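Local coordinates for pectate lyase (Paenibacillus sp. 0602, PDB 5GT5), which cleaves polygalacturonate by eliminative lysis and probably also partly methylated pectins, probably in an endo manner and with calcium as cofactor, at residues P219-L224 with L231-I236; R298-R303 with F319-N324; G175-K180 with S191-D196; H83-Q88 with I112-I117. The protein carries 1 engineered substitution. All coordinates share one frame; numbering follows the deposited sequence.

Contact 1: residues P219-L224 with L231-I236; sequences PMYNYL and LSKEDI
Leu231 meets the C-terminal end of helix 219-225 with both its backbone and its side chain. Its N-H gives a hydrogen bond to the carbonyl of that helix, Leu231 N to Leu224 O being 3.1 Å, in the carbonyl plane though bent to 145°. The two leucine side chains run side by side in the same direction, Leu231 CD1 lying 4.0 Å from Leu224 CD2. Ser232, whose short hydroxyl suits an N-cap, then starts the next helix with a capping box: Asp235 N donates to Ser232 OG (2.9 Å), and Ser232 N returns a bond to Asp235 OD2 from above the carboxylate plane. Lys233 offers its aliphatic root, CB and CG both 3.8 Å from Tyr221 OH, while the rest of the chain turns away. Ile236 points toward helix 219-225: its CD1 sits 3.6 Å from Tyr221 CE1, meeting the ring obliquely, and 3.8 Å from Leu224 CB. The ring can arrive there because Tyr221 holds CG anti to its own nitrogen (chi1 -179°), and its hydroxyl bonds Glu212. Putting an alanine at Tyr221 would probably open a gap beside Ile236 CD1 and leave Glu212 without its hydroxyl partner. Helix 203-212 packs on Tyr221 and Lys233 through Ile208, while helix 306-314 covers Leu224 with Ile312 and Leu231 with Met308, so the pair packs against both.

Contact 2: residues R298-R303 with F319-N324; sequences RAAQTR and FGITSN
Ile321 lays its CG1 over the backbone of Gln301, 4.0 Å from Gln301 CA, and its CD1 comes within 4.3 Å of Ala300 CB. A methyl side chain on the helix suits this place, since it lets the loop lie close. Gln301 slides past the isoleucine in the opposite direction; its chain bends at chi2 (71°), which brings the amide alongside, with OE1 3.8 Å from Ile321 CB. That oxygen does not bond the loop directly but accepts hydrogen bonds from two waters, each 2.6 Å from Gln301 OE1. One of these waters also donates to Ile321 O, 2.7 Å away; the other accepts from Ile321 N at 2.8 Å. Nearby, Arg298 spends its guanidinium on Asp374 and Gln345, and Ser323 OG bonds Gln345 N, so both segments share a neighbour in the adjoining loop. The side chain of Ser323 is about 12 Å from that of Arg276, the likely active-site arginine. An apolar overlap with a water bridge beside it implies a joint that combines close packing with solvent: two waters held by Gln301 OE1 satisfy the N-H and the carbonyl of Ile321, so helix and irregular loop gain polar links without bonding directly.

Contact 3: residues G175-K180 with S191-D196; sequences GLVDSK and STFKGD
This is an apolar contact in the interior of the right-handed parallel beta-helix of polysaccharide lyase family 1, joining strand 177-180 of one face to strand 184-194 of another, close to the centre of the chain. Phe193 carries it. Its CD2 lies 3.6 Å from Leu176 CD1, a methyl that also comes within 3.9 Å of Phe193 CB, and the leucine crosses the phenylalanine obliquely. Val177 CG2 approaches the ring at its edge, near the ring plane, 4.3 Å from Phe193 CE2. With CG beside the backbone nitrogen (chi1 -55°), the ring is thrown inward to meet both. Two successive residues can face the same partner because Leu176 departs from extended geometry, with psi -66°, just before the strand begins. Gly175 suits its position too, since a side chain there would collide with Asp178 OD2, and its N-H bonds Asp152. Ile188 touches both Val177 and Phe193 and continues the inner packing, while Phe169 adds to it at Val177. Asp178 and Asp152 probably bind calcium, as in a close relative, and Leu176's side chain is about 7 Å from that of Asp152. Three hydrocarbon side chains, two branched and one aromatic, with no polar group among them, imply that packing, not polar bonding, joins the two segments here, behind the strand bearing the probable metal ligand.

Contact 4: residues H83-Q88 with I112-I117; sequences HPVLKQ and IKHAAI
His114 projects its side chain at helix 84-89 and meets chiefly one methyl, Leu86 CD2. CB leaves the backbone toward the helix from a residue in left-handed conformation (phi 73°), at the turn between strand 111-113 and strand 115-120. CG follows, 4.0 Å from Leu86 CD2. The next atom out makes the closest approach: His114 CD2 is 3.5 Å from the same methyl, which reaches the imidazole obliquely because Leu86 sets CG beside its backbone nitrogen (chi1 -60°) and then extends. At the far end, His114 NE2 is 4.1 Å from Leu86 CD2 and 4.5 Å from Val85 CG1. Apart from this methyl contact both ring nitrogens are engaged, NE2 with Glu134 and ND1 with Glu64; two carboxylates would probably favour a positively charged imidazole. One face of the ring is covered by the preceding residue, Lys113 CB standing 3.7 Å above its centre. Histidine suits the place: its CG-CD2 side packs against the leucine methyl while both nitrogens have an acid to bond. The helix itself is capped by a second histidine: Val85 N bonds His83 ND1 at 3.1 Å, lying in the ring plane. Beyond the contact, Trp203 of helix 203-212 stacks on His83 and touches Val85 and Leu86. Strand 111-113 runs between strands 58-59 and 131-133, and strand 115-120 between strands 92-97 and 154-157, so the short helix lies over a corner of the beta-helix where two faces meet.

How the contacts relate
From the N terminus the contacts follow in series, none enclosing or crossing another. Contact 4 closes a loop from helix 84-89 back to the corner at strands 111-113 and 115-120. Contact 3 closes the short excursion from 175-180 to 191-196, and its first strand shares a five-stranded sheet with strand 115-120 of contact 4, though the two contacts do not touch. Contact 1 then folds two helices together, and contact 2 brings the loop after helix 306-314 back to helix 295-301. Contacts 1 and 2 do meet: Asp235 forms a salt bridge with Arg303, and Phe319 packs on Leu224, Leu231 and Ile236, uniting these helical excursions.

Contact 1: residues P219-L224 with L231-I236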
loop_
_atom_site.group_PDB
_atom_site.type_symbol
_atom_site.label_atom_id
_atom_site.label_comp_id
_atom_site.label_asym_id
_atom_site.label_seq_id
_atom_site.Cartn_x
_atom_site.Cartn_y
_atom_site.Cartn_z
ATOM N N PRO A 219 -19.435 -4.654 43.156
ATOM C CA PRO A 219 -18.514 -4.549 44.306
ATOM C C PRO A 219 -17.500 -3.397 44.246
ATOM O O PRO A 219 -17.265 -2.749 45.280
ATOM C CB PRO A 219 -17.790 -5.893 44.310
ATOM C CG PRO A 219 -18.669 -6.819 43.501
ATOM C CD PRO A 219 -19.455 -5.995 42.543
ATOM N N MET A 220 -16.919 -3.124 43.078
ATOM C CA MET A 220 -15.993 -2.004 42.988
ATOM C C MET A 220 -16.693 -0.670 43.213
ATOM O O MET A 220 -16.219 0.146 43.996
ATOM C CB MET A 220 -15.298 -2.007 41.622
ATOM C CG MET A 220 -14.337 -0.844 41.472
ATOM S SD MET A 220 -13.578 -1.008 39.857
ATOM C CE MET A 220 -12.763 0.554 39.742
ATOM N N TYR A 221 -17.790 -0.446 42.499
ATOM C CA TYR A 221 -18.570 0.763 42.692
ATOM C C TYR A 221 -18.976 0.923 44.157
ATOM O O TYR A 221 -18.814 2.012 44.770
ATOM C CB TYR A 221 -19.800 0.745 41.772
ATOM C CG TYR A 221 -20.627 2.002 41.929
ATOM C CD1 TYR A 221 -20.252 3.180 41.311
ATOM C CD2 TYR A 221 -21.764 2.019 42.747
ATOM C CE1 TYR A 221 -20.973 4.354 41.483
ATOM C CE2 TYR A 221 -22.506 3.172 42.903
ATOM C CZ TYR A 221 -22.119 4.336 42.263
ATOM O OH TYR A 221 -22.815 5.508 42.436
ATOM N N ASN A 222 -19.458 -0.172 44.739
ATOM C CA ASN A 222 -19.858 -0.161 46.150
ATOM C C ASN A 222 -18.697 0.226 47.068
ATOM O O ASN A 222 -18.829 1.078 47.951
ATOM C CB ASN A 222 -20.449 -1.528 46.524
ATOM C CG ASN A 222 -21.132 -1.533 47.879
ATOM O OD1 ASN A 222 -21.917 -0.642 48.209
ATOM N ND2 ASN A 222 -20.819 -2.543 48.683
ATOM N N TYR A 223 -17.521 -0.334 46.815
ATOM C CA TYR A 223 -16.351 0.006 47.599
ATOM C C TYR A 223 -15.981 1.490 47.470
ATOM O O TYR A 223 -15.667 2.155 48.451
ATOM C CB TYR A 223 -15.185 -0.873 47.171
ATOM C CG TYR A 223 -13.942 -0.612 47.955
ATOM C CD1 TYR A 223 -13.835 -1.018 49.278
ATOM C CD2 TYR A 223 -12.867 0.077 47.389
ATOM C CE1 TYR A 223 -12.674 -0.765 50.003
ATOM C CE2 TYR A 223 -11.701 0.337 48.110
ATOM C CZ TYR A 223 -11.628 -0.058 49.418
ATOM O OH TYR A 223 -10.468 0.215 50.132
ATOM N N LEU A 224 -15.989 2.003 46.242
ATOM C CA LEU A 224 -15.668 3.406 46.017
ATOM C C LEU A 224 -16.618 4.349 46.755
ATOM O O LEU A 224 -16.193 5.404 47.239
ATOM C CB LEU A 224 -15.683 3.722 44.529
ATOM C CG LEU A 224 -14.667 2.963 43.684
ATOM C CD1 LEU A 224 -14.975 3.245 42.205
ATOM C CD2 LEU A 224 -13.230 3.395 44.069
ATOM N N LEU A 231 -16.055 8.367 47.952
ATOM C CA LEU A 231 -16.451 9.076 46.731
ATOM C C LEU A 231 -17.952 9.186 46.638
ATOM O O LEU A 231 -18.677 8.234 46.917
ATOM C CB LEU A 231 -15.950 8.319 45.505
ATOM C CG LEU A 231 -14.442 8.477 45.288
ATOM C CD1 LEU A 231 -13.912 7.320 44.394
ATOM C CD2 LEU A 231 -14.070 9.830 44.667
ATOM N N SER A 232 -18.421 10.346 46.201
ATOM C CA SER A 232 -19.848 10.503 45.936
ATOM C C SER A 232 -20.214 9.948 44.549
ATOM O O SER A 232 -19.362 9.705 43.694
ATOM C CB SER A 232 -20.226 11.983 46.018
ATOM O OG SER A 232 -19.664 12.694 44.925
ATOM N N LYS A 233 -21.499 9.726 44.303
ATOM C CA LYS A 233 -21.944 9.356 42.961
ATOM C C LYS A 233 -21.511 10.390 41.934
ATOM O O LYS A 233 -21.017 10.037 40.866
ATOM C CB LYS A 233 -23.469 9.188 42.974
ATOM C CG LYS A 233 -24.151 9.028 41.650
ATOM C CD LYS A 233 -25.679 8.966 41.847
ATOM C CE LYS A 233 -26.195 10.238 42.526
ATOM N NZ LYS A 233 -27.469 10.029 43.295
ATOM N N GLU A 234 -21.649 11.662 42.274
ATOM C CA GLU A 234 -21.228 12.743 41.416
ATOM C C GLU A 234 -19.725 12.684 41.150
ATOM O O GLU A 234 -19.307 12.880 40.013
ATOM C CB GLU A 234 -21.635 14.088 42.024
ATOM C CG GLU A 234 -23.166 14.267 42.109
ATOM C CD GLU A 234 -23.868 13.612 43.361
ATOM O OE1 GLU A 234 -23.206 13.063 44.303
ATOM O OE2 GLU A 234 -25.131 13.684 43.400
ATOM N N ASP A 235 -18.924 12.386 42.174
ATOM C CA ASP A 235 -17.478 12.244 42.003
ATOM C C ASP A 235 -17.189 11.159 41.004
ATOM O O ASP A 235 -16.331 11.324 40.126
ATOM C CB ASP A 235 -16.808 11.844 43.316
ATOM C CG ASP A 235 -16.709 12.974 44.323
ATOM O OD1 ASP A 235 -16.756 14.178 43.977
ATOM O OD2 ASP A 235 -16.557 12.616 45.513
ATOM N N ILE A 236 -17.874 10.026 41.142
ATOM C CA ILE A 236 -17.598 8.890 40.246
ATOM C C ILE A 236 -18.017 9.194 38.806
ATOM O O ILE A 236 -17.294 8.869 37.867
ATOM C CB ILE A 236 -18.182 7.590 40.809
ATOM C CG1 ILE A 236 -17.508 7.271 42.169
ATOM C CG2 ILE A 236 -18.107 6.422 39.794
ATOM C CD1 ILE A 236 -18.186 6.115 42.888
#

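Contact 2: residues R298-R303 with F319-N324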
loop_
_atom_site.group_PDB
_atom_site.type_symbol
_atom_site.label_atom_id
_atom_site.label_comp_id
_atom_site.label_asym_id
_atom_site.label_seq_id
_atom_site.Cartn_x
_atom_site.Cartn_y
_atom_site.Cartn_z
ATOM N N ARG A 298 -8.394 16.909 34.610
ATOM C CA ARG A 298 -7.502 17.482 35.634
ATOM C C ARG A 298 -8.354 17.958 36.820
ATOM O O ARG A 298 -8.013 17.712 37.993
ATOM C CB ARG A 298 -6.691 18.642 35.019
ATOM C CG ARG A 298 -5.625 19.243 35.957
ATOM C CD ARG A 298 -4.525 18.290 36.135
ATOM N NE ARG A 298 -3.367 18.858 36.829
ATOM C CZ ARG A 298 -2.335 18.105 37.182
ATOM N NH1 ARG A 298 -2.353 16.806 36.929
ATOM N NH2 ARG A 298 -1.292 18.639 37.822
ATOM N N ALA A 299 -9.483 18.595 36.526
ATOM C CA ALA A 299 -10.423 18.990 37.598
ATOM C C ALA A 299 -10.947 17.788 38.377
ATOM O O ALA A 299 -11.009 17.804 39.616
ATOM C CB ALA A 299 -11.572 19.812 37.040
ATOM N N ALA A 300 -11.308 16.723 37.669
ATOM C CA ALA A 300 -11.854 15.526 38.317
ATOM C C ALA A 300 -10.836 14.913 39.261
ATOM O O ALA A 300 -11.205 14.372 40.306
ATOM C CB ALA A 300 -12.323 14.509 37.254
ATOM N N GLN A 301 -9.554 14.998 38.904
ATOM C CA GLN A 301 -8.498 14.470 39.756
ATOM C C GLN A 301 -8.511 15.104 41.148
ATOM O O GLN A 301 -8.155 14.430 42.114
ATOM C CB GLN A 301 -7.130 14.691 39.084
ATOM C CG GLN A 301 -5.908 14.356 39.958
ATOM C CD GLN A 301 -5.705 12.877 40.197
ATOM O OE1 GLN A 301 -5.036 12.194 39.411
ATOM N NE2 GLN A 301 -6.214 12.380 41.323
ATOM N N THR A 302 -8.946 16.362 41.247
ATOM C CA THR A 302 -8.959 17.060 42.552
ATOM C C THR A 302 -9.925 16.406 43.536
ATOM O O THR A 302 -9.826 16.641 44.751
ATOM C CB THR A 302 -9.314 18.557 42.433
ATOM O OG1 THR A 302 -10.700 18.716 42.076
ATOM C CG2 THR A 302 -8.370 19.276 41.442
ATOM N N ARG A 303 -10.858 15.593 43.029
ATOM C CA ARG A 303 -11.820 14.888 43.879
ATOM C C ARG A 303 -11.218 13.675 44.551
ATOM O O ARG A 303 -11.843 13.109 45.462
ATOM C CB ARG A 303 -13.069 14.477 43.056
ATOM C CG ARG A 303 -13.786 15.630 42.354
ATOM C CD ARG A 303 -14.788 15.062 41.357
ATOM N NE ARG A 303 -15.495 16.104 40.613
ATOM C CZ ARG A 303 -16.762 16.466 40.847
ATOM N NH1 ARG A 303 -17.470 15.879 41.800
ATOM N NH2 ARG A 303 -17.315 17.399 40.092
ATOM N N PHE A 319 -8.793 3.155 39.688
ATOM C CA PHE A 319 -9.801 4.201 39.524
ATOM C C PHE A 319 -9.191 5.552 39.754
ATOM O O PHE A 319 -8.877 5.923 40.895
ATOM C CB PHE A 319 -10.985 3.999 40.463
ATOM C CG PHE A 319 -12.139 4.906 40.146
ATOM C CD1 PHE A 319 -12.917 4.680 39.014
ATOM C CD2 PHE A 319 -12.412 6.018 40.929
ATOM C CE1 PHE A 319 -13.968 5.538 38.692
ATOM C CE2 PHE A 319 -13.431 6.879 40.599
ATOM C CZ PHE A 319 -14.225 6.625 39.478
ATOM N N GLY A 320 -9.050 6.323 38.689
ATOM C CA GLY A 320 -8.383 7.605 38.766
ATOM C C GLY A 320 -8.171 8.227 37.399
ATOM O O GLY A 320 -8.828 7.831 36.424
ATOM N N ILE A 321 -7.272 9.199 37.340
ATOM C CA ILE A 321 -7.026 9.981 36.128
ATOM C C ILE A 321 -5.591 9.789 35.667
ATOM O O ILE A 321 -4.660 10.256 36.310
ATOM C CB ILE A 321 -7.302 11.459 36.394
ATOM C CG1 ILE A 321 -8.745 11.666 36.859
ATOM C CG2 ILE A 321 -7.002 12.325 35.169
ATOM C CD1 ILE A 321 -9.786 11.343 35.809
ATOM N N THR A 322 -5.404 9.083 34.551
ATOM C CA THR A 322 -4.095 9.042 33.903
ATOM C C THR A 322 -3.977 10.345 33.149
ATOM O O THR A 322 -4.991 10.895 32.692
ATOM C CB THR A 322 -4.021 7.829 32.983
ATOM O OG1 THR A 322 -4.090 6.668 33.829
ATOM C CG2 THR A 322 -2.720 7.781 32.162
ATOM N N SER A 323 -2.763 10.888 33.085
ATOM C CA SER A 323 -2.547 12.218 32.498
ATOM C C SER A 323 -1.352 12.202 31.577
ATOM O O SER A 323 -0.321 12.820 31.851
ATOM C CB SER A 323 -2.383 13.249 33.626
ATOM O OG SER A 323 -2.501 14.578 33.148
ATOM N N ASN A 324 -1.498 11.445 30.488
ATOM C CA ASN A 324 -0.463 11.290 29.493
ATOM C C ASN A 324 -0.850 11.958 28.194
ATOM O O ASN A 324 -2.020 12.225 27.955
ATOM C CB ASN A 324 -0.190 9.816 29.198
ATOM C CG ASN A 324 0.454 9.071 30.365
ATOM O OD1 ASN A 324 0.982 9.674 31.319
ATOM N ND2 ASN A 324 0.404 7.728 30.287
HETATM O O HOH W 1 -3.756 12.638 37.193
HETATM O O HOH W 2 -5.493 9.642 39.509
#

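Contact 3: residues G175-K180 with S191-D196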
loop_
_atom_site.group_PDB
_atom_site.type_symbol
_atom_site.label_atom_id
_atom_site.label_comp_id
_atom_site.label_asym_id
_atom_site.label_seq_id
_atom_site.Cartn_x
_atom_site.Cartn_y
_atom_site.Cartn_z
ATOM N N GLY A 175 -10.283 1.125 23.190
ATOM C CA GLY A 175 -9.724 2.196 22.372
ATOM C C GLY A 175 -10.692 2.899 21.440
ATOM O O GLY A 175 -11.798 2.424 21.133
ATOM N N LEU A 176 -10.246 4.044 20.949
ATOM C CA LEU A 176 -11.041 4.830 20.013
ATOM C C LEU A 176 -10.714 4.422 18.590
ATOM O O LEU A 176 -11.587 3.897 17.892
ATOM C CB LEU A 176 -10.788 6.314 20.232
ATOM C CG LEU A 176 -11.087 6.795 21.649
ATOM C CD1 LEU A 176 -10.746 8.302 21.776
ATOM C CD2 LEU A 176 -12.540 6.524 22.011
ATOM N N VAL A 177 -9.491 4.676 18.128
ATOM C CA VAL A 177 -9.065 4.137 16.835
ATOM C C VAL A 177 -7.688 3.535 17.061
ATOM O O VAL A 177 -6.743 4.245 17.438
ATOM C CB VAL A 177 -8.984 5.183 15.693
ATOM C CG1 VAL A 177 -8.559 4.497 14.392
ATOM C CG2 VAL A 177 -10.337 5.907 15.501
ATOM N N ASP A 178 -7.577 2.219 16.875
ATOM C CA ASP A 178 -6.347 1.459 17.075
ATOM C C ASP A 178 -5.871 0.949 15.747
ATOM O O ASP A 178 -6.677 0.657 14.835
ATOM C CB ASP A 178 -6.594 0.289 17.993
ATOM C CG ASP A 178 -6.928 0.711 19.420
ATOM O OD1 ASP A 178 -6.650 1.859 19.814
ATOM O OD2 ASP A 178 -7.477 -0.139 20.172
ATOM N N SER A 179 -4.561 0.831 15.613
ATOM C CA SER A 179 -3.972 0.397 14.353
ATOM C C SER A 179 -2.972 -0.691 14.667
ATOM O O SER A 179 -2.053 -0.460 15.471
ATOM C CB SER A 179 -3.342 1.588 13.651
ATOM O OG SER A 179 -2.943 1.217 12.342
ATOM N N LYS A 180 -3.115 -1.861 14.052
ATOM C CA LYS A 180 -2.425 -3.060 14.477
ATOM C C LYS A 180 -1.928 -3.896 13.291
ATOM O O LYS A 180 -2.340 -3.699 12.121
ATOM C CB LYS A 180 -3.398 -3.940 15.296
ATOM C CG LYS A 180 -3.995 -3.318 16.549
ATOM C CD LYS A 180 -4.896 -4.364 17.207
ATOM C CE LYS A 180 -5.541 -3.840 18.477
ATOM N NZ LYS A 180 -6.397 -4.910 19.093
ATOM N N SER A 191 -11.001 15.532 13.324
ATOM C CA SER A 191 -11.871 14.678 14.144
ATOM C C SER A 191 -11.865 15.070 15.605
ATOM O O SER A 191 -10.879 15.621 16.100
ATOM C CB SER A 191 -11.523 13.189 13.965
ATOM O OG SER A 191 -11.771 12.799 12.604
ATOM N N THR A 192 -12.976 14.784 16.264
ATOM C CA THR A 192 -13.135 15.074 17.691
ATOM C C THR A 192 -13.188 13.778 18.474
ATOM O O THR A 192 -13.895 12.837 18.076
ATOM C CB THR A 192 -14.444 15.842 17.907
ATOM O OG1 THR A 192 -14.304 17.140 17.295
ATOM C CG2 THR A 192 -14.726 15.995 19.407
ATOM N N PHE A 193 -12.420 13.725 19.572
ATOM C CA PHE A 193 -12.410 12.620 20.509
ATOM C C PHE A 193 -12.724 13.251 21.845
ATOM O O PHE A 193 -11.985 14.130 22.281
ATOM C CB PHE A 193 -11.017 11.955 20.491
ATOM C CG PHE A 193 -10.572 11.513 19.113
ATOM C CD1 PHE A 193 -9.981 12.425 18.219
ATOM C CD2 PHE A 193 -10.760 10.190 18.707
ATOM C CE1 PHE A 193 -9.570 12.009 16.953
ATOM C CE2 PHE A 193 -10.382 9.772 17.437
ATOM C CZ PHE A 193 -9.807 10.666 16.548
ATOM N N LYS A 194 -13.838 12.854 22.459
ATOM C CA LYS A 194 -14.270 13.522 23.699
ATOM C C LYS A 194 -14.813 12.527 24.691
ATOM O O LYS A 194 -15.228 11.404 24.380
ATOM C CB LYS A 194 -15.328 14.595 23.430
ATOM C CG LYS A 194 -16.580 14.077 22.782
ATOM C CD LYS A 194 -17.559 15.226 22.486
ATOM C CE LYS A 194 -18.773 14.735 21.751
ATOM N NZ LYS A 194 -19.723 15.876 21.529
ATOM N N GLY A 195 -14.803 12.967 25.935
ATOM C CA GLY A 195 -15.413 12.205 27.006
ATOM C C GLY A 195 -16.859 12.574 27.237
ATOM O O GLY A 195 -17.514 13.247 26.415
ATOM N N ASP A 196 -17.375 12.083 28.360
ATOM C CA ASP A 196 -18.748 12.324 28.778
ATOM C C ASP A 196 -18.836 13.676 29.496
ATOM O O ASP A 196 -17.954 14.027 30.272
ATOM C CB ASP A 196 -19.123 11.189 29.747
ATOM C CG ASP A 196 -20.607 11.197 30.145
ATOM O OD1 ASP A 196 -21.416 10.517 29.475
ATOM O OD2 ASP A 196 -20.940 11.825 31.169
#

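Contact 4: residues H83-Q88 with I112-I117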
loop_
_atom_site.group_PDB
_atom_site.type_symbol
_atom_site.label_atom_id
_atom_site.label_comp_id
_atom_site.label_asym_id
_atom_site.label_seq_id
_atom_site.Cartn_x
_atom_site.Cartn_y
_atom_site.Cartn_z
ATOM N N HIS A 83 -23.780 -2.028 31.598
ATOM C CA HIS A 83 -24.579 -0.870 31.203
ATOM C C HIS A 83 -26.026 -1.290 30.950
ATOM O O HIS A 83 -26.258 -2.198 30.146
ATOM C CB HIS A 83 -24.024 -0.142 29.972
ATOM C CG HIS A 83 -24.511 1.264 29.852
ATOM N ND1 HIS A 83 -25.839 1.581 29.606
ATOM C CD2 HIS A 83 -23.858 2.439 29.995
ATOM C CE1 HIS A 83 -25.967 2.898 29.592
ATOM N NE2 HIS A 83 -24.782 3.441 29.836
ATOM N N PRO A 84 -26.979 -0.643 31.634
ATOM C CA PRO A 84 -28.375 -1.091 31.472
ATOM C C PRO A 84 -28.886 -1.046 30.020
ATOM O O PRO A 84 -29.675 -1.902 29.627
ATOM C CB PRO A 84 -29.157 -0.118 32.366
ATOM C CG PRO A 84 -28.286 1.087 32.527
ATOM C CD PRO A 84 -26.862 0.524 32.528
ATOM N N VAL A 85 -28.421 -0.086 29.227
ATOM C CA VAL A 85 -28.875 0.012 27.844
ATOM C C VAL A 85 -28.251 -1.102 27.025
ATOM O O VAL A 85 -28.936 -1.774 26.268
ATOM C CB VAL A 85 -28.548 1.382 27.246
ATOM C CG1 VAL A 85 -28.838 1.410 25.752
ATOM C CG2 VAL A 85 -29.342 2.488 27.960
ATOM N N LEU A 86 -26.942 -1.290 27.170
ATOM C CA LEU A 86 -26.227 -2.261 26.356
ATOM C C LEU A 86 -26.624 -3.689 26.691
ATOM O O LEU A 86 -26.545 -4.571 25.832
ATOM C CB LEU A 86 -24.708 -2.037 26.466
ATOM C CG LEU A 86 -24.218 -0.663 26.017
ATOM C CD1 LEU A 86 -22.687 -0.618 26.119
ATOM C CD2 LEU A 86 -24.630 -0.426 24.570
ATOM N N LYS A 87 -27.039 -3.935 27.938
ATOM C CA LYS A 87 -27.530 -5.266 28.289
ATOM C C LYS A 87 -28.773 -5.633 27.476
ATOM O O LYS A 87 -28.993 -6.817 27.177
ATOM C CB LYS A 87 -27.806 -5.372 29.794
ATOM C CG LYS A 87 -26.531 -5.437 30.578
ATOM C CD LYS A 87 -26.688 -5.344 32.098
ATOM C CE LYS A 87 -27.178 -6.649 32.671
ATOM N NZ LYS A 87 -27.140 -6.655 34.174
ATOM N N GLN A 88 -29.570 -4.627 27.110
ATOM C CA GLN A 88 -30.724 -4.819 26.236
ATOM C C GLN A 88 -30.342 -4.871 24.769
ATOM O O GLN A 88 -30.761 -5.776 24.056
ATOM C CB GLN A 88 -31.741 -3.709 26.456
ATOM C CG GLN A 88 -32.316 -3.669 27.863
ATOM C CD GLN A 88 -33.204 -2.450 28.071
ATOM O OE1 GLN A 88 -34.141 -2.216 27.299
ATOM N NE2 GLN A 88 -32.910 -1.662 29.104
ATOM N N ILE A 112 -23.158 5.977 14.761
ATOM C CA ILE A 112 -22.994 4.526 14.761
ATOM C C ILE A 112 -22.935 4.100 16.220
ATOM O O ILE A 112 -21.976 4.459 16.920
ATOM C CB ILE A 112 -21.667 4.122 14.084
ATOM C CG1 ILE A 112 -21.612 4.645 12.633
ATOM C CG2 ILE A 112 -21.450 2.604 14.116
ATOM C CD1 ILE A 112 -22.683 4.086 11.758
ATOM N N LYS A 113 -23.941 3.366 16.693
ATOM C CA LYS A 113 -24.080 3.024 18.118
ATOM C C LYS A 113 -24.088 1.528 18.352
ATOM O O LYS A 113 -24.647 0.769 17.554
ATOM C CB LYS A 113 -25.365 3.629 18.686
ATOM C CG LYS A 113 -25.376 5.144 18.721
ATOM C CD LYS A 113 -26.583 5.661 19.547
ATOM C CE LYS A 113 -27.790 5.848 18.675
ATOM N NZ LYS A 113 -29.095 5.798 19.450
ATOM N N HIS A 114 -23.446 1.111 19.447
ATOM C CA HIS A 114 -23.523 -0.264 19.959
ATOM C C HIS A 114 -22.763 -1.235 19.113
ATOM O O HIS A 114 -23.054 -2.433 19.124
ATOM C CB HIS A 114 -24.978 -0.733 20.180
ATOM C CG HIS A 114 -25.818 0.317 20.829
ATOM N ND1 HIS A 114 -27.155 0.502 20.531
ATOM C CD2 HIS A 114 -25.470 1.305 21.683
ATOM C CE1 HIS A 114 -27.605 1.542 21.224
ATOM N NE2 HIS A 114 -26.607 2.037 21.937
ATOM N N ALA A 115 -21.765 -0.735 18.387
ATOM C CA ALA A 115 -20.947 -1.625 17.539
ATOM C C ALA A 115 -19.520 -1.173 17.368
ATOM O O ALA A 115 -19.245 0.016 17.199
ATOM C CB ALA A 115 -21.576 -1.877 16.160
ATOM N N ALA A 116 -18.621 -2.154 17.366
ATOM C CA ALA A 116 -17.220 -1.952 16.987
ATOM C C ALA A 116 -17.046 -2.245 15.504
ATOM O O ALA A 116 -17.696 -3.147 14.965
ATOM C CB ALA A 116 -16.328 -2.927 17.768
ATOM N N ILE A 117 -16.163 -1.492 14.854
ATOM C CA ILE A 117 -15.787 -1.736 13.450
ATOM C C ILE A 117 -14.353 -2.237 13.397
ATOM O O ILE A 117 -13.454 -1.639 13.997
ATOM C CB ILE A 117 -15.933 -0.499 12.582
ATOM C CG1 ILE A 117 -17.424 -0.119 12.504
ATOM C CG2 ILE A 117 -15.356 -0.772 11.135
ATOM C CD1 ILE A 117 -17.685 1.125 11.724
#